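Local coordinates for aminotransferase (Streptomyces pactum, PDB 4ZM4), which belongs to the class-III aminotransferases, a family of pyridoxal-5'-phosphate-dependent enzymes, at residues Leu133-Thr137 and Ala296-Leu300. The protein carries 1 engineered substitution. Numbering follows the deposited sequence.
Sequences LARAT and AMRML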
loop_
_atom_site.group_PDB
_atom_site.type_symbol
_atom_site.label_atom_id
_atom_site.label_comp_id
_atom_site.label_asym_id
_atom_site.label_seq_id
_atom_site.Cartn_x
_atom_site.Cartn_y
_atom_site.Cartn_z
ATOM N N LEU B 133 7.984 7.331 13.228
ATOM C CA LEU B 133 7.455 7.604 14.578
ATOM C C LEU B 133 8.549 7.452 15.616
ATOM O O LEU B 133 8.689 8.306 16.482
ATOM C CB LEU B 133 6.289 6.668 14.900
ATOM C CG LEU B 133 5.636 6.798 16.282
ATOM C CD1 LEU B 133 5.103 8.224 16.489
ATOM C CD2 LEU B 133 4.518 5.777 16.446
ATOM N N ALA B 134 9.371 6.404 15.477
ATOM C CA ALA B 134 10.483 6.190 16.394
ATOM C C ALA B 134 11.573 7.300 16.304
ATOM O O ALA B 134 12.135 7.735 17.332
ATOM C CB ALA B 134 11.109 4.818 16.172
ATOM N N ARG B 135 11.888 7.730 15.086
ATOM C CA ARG B 135 12.852 8.831 14.908
ATOM C C ARG B 135 12.275 10.110 15.497
ATOM O O ARG B 135 12.976 10.842 16.221
ATOM C CB ARG B 135 13.215 9.008 13.432
ATOM C CG ARG B 135 13.977 7.829 12.834
ATOM C CD ARG B 135 14.209 8.002 11.344
ATOM N NE ARG B 135 15.393 7.264 10.894
ATOM C CZ ARG B 135 15.434 6.251 10.025
ATOM N NH1 ARG B 135 14.316 5.801 9.425
ATOM N NH2 ARG B 135 16.647 5.683 9.745
ATOM N N ALA B 136 11.003 10.400 15.198
ATOM C CA ALA B 136 10.360 11.635 15.700
ATOM C C ALA B 136 10.256 11.650 17.238
ATOM O O ALA B 136 10.439 12.706 17.863
ATOM C CB ALA B 136 8.990 11.823 15.095
ATOM N N THR B 137 9.993 10.488 17.824
ATOM C CA THR B 137 9.729 10.364 19.241
ATOM C C THR B 137 11.022 10.484 20.062
ATOM O O THR B 137 11.058 11.149 21.091
ATOM C CB THR B 137 8.974 9.022 19.522
ATOM O OG1 THR B 137 7.731 9.025 18.829
ATOM C CG2 THR B 137 8.678 8.819 21.016
ATOM N N ALA B 296 3.986 5.141 23.655
ATOM C CA ALA B 296 4.730 5.010 22.389
ATOM C C ALA B 296 3.999 5.674 21.218
ATOM O O ALA B 296 4.646 6.134 20.271
ATOM C CB ALA B 296 5.009 3.547 22.079
ATOM N N MET B 297 2.662 5.726 21.279
ATOM C CA MET B 297 1.860 6.305 20.196
ATOM C C MET B 297 1.511 7.785 20.367
ATOM O O MET B 297 0.693 8.308 19.612
ATOM C CB MET B 297 0.564 5.486 20.009
ATOM C CG MET B 297 0.817 4.054 19.545
ATOM S SD MET B 297 1.537 4.073 17.889
ATOM C CE MET B 297 0.044 4.295 16.911
ATOM N N ARG B 298 2.121 8.438 21.347
ATOM C CA ARG B 298 1.685 9.763 21.790
ATOM C C ARG B 298 1.789 10.843 20.713
ATOM O O ARG B 298 0.968 11.759 20.674
ATOM C CB ARG B 298 2.443 10.196 23.077
ATOM C CG ARG B 298 3.851 10.754 22.839
ATOM C CD ARG B 298 4.714 10.790 24.096
ATOM N NE ARG B 298 5.722 9.728 24.011
ATOM C CZ ARG B 298 7.027 9.852 24.214
ATOM N NH1 ARG B 298 7.565 11.003 24.553
ATOM N NH2 ARG B 298 7.801 8.783 24.101
ATOM N N MET B 299 2.799 10.772 19.840
ATOM C CA MET B 299 2.941 11.802 18.813
ATOM C C MET B 299 1.906 11.657 17.702
ATOM O O MET B 299 1.689 12.595 16.926
ATOM C CB MET B 299 4.352 11.842 18.265
ATOM C CG MET B 299 5.386 12.151 19.342
ATOM S SD MET B 299 6.969 12.667 18.656
ATOM C CE MET B 299 6.639 14.379 18.198
ATOM N N LEU B 300 1.281 10.489 17.593
ATOM C CA LEU B 300 0.217 10.301 16.621
ATOM C C LEU B 300 -1.115 10.643 17.224
ATOM O O LEU B 300 -2.042 10.992 16.507
ATOM C CB LEU B 300 0.230 8.874 16.064
ATOM C CG LEU B 300 1.361 8.597 15.098
ATOM C CD1 LEU B 300 1.382 7.126 14.693
ATOM C CD2 LEU B 300 1.266 9.461 13.854
HETATM O O HOH W 1 4.945 8.643 19.884
#
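Met-299, on the short helix after strand 288-292, lies against Leu-133, Ala-136 and Thr-137 in the last turns of helix 123-138. Its CB lies 4.1 Å from CD1 of Leu-133, and its CG passes OG1 of Thr-137 at 3.9 Å as the two side chains run antiparallel past one another. SD then settles against the helix backbone, 3.6 Å from CA of Thr-137 and similarly near O of Ala-136, with CB of Ala-136 a little farther off. A bend at the end of the Met-299 chain (chi3 78°) leaves CE beside the same Ala-136 carbonyl. One turn back, with CG anti to the backbone N (chi1 179°), Leu-133 sends both methyls across to 296-300. CD2 meets SD of Met-297 at 3.7 Å, with the two side chains roughly perpendicular, and also touches CD1 of Leu-300; CD1 faces CG of Leu-300. Beside this apolar patch, one water ties the hydroxyl of Thr-137 to the backbone of 296-300. It donates to O of Ala-296 (2.6 Å) and to OG1 of Thr-137 (3.0 Å), and accepts from N of Met-299. Thr-137 OG1 in turn donates to O of Leu-133 at 2.6 Å, which fixes the hydroxyl's rotation; Thr-137 N reaches that oxygen from the opposite face. CG2 of Thr-137 lies over one face of the Arg-298 guanidinium, whose NE is hydrogen-bonded to O of His-295. Ala-26 of the second subunit packs on Met-297 and Leu-300. Leu-133 and Leu-300 share Phe-290, so both helices lie side by side on the seven-stranded sheet of the large domain, as in fold-type I pyridoxal-phosphate enzymes.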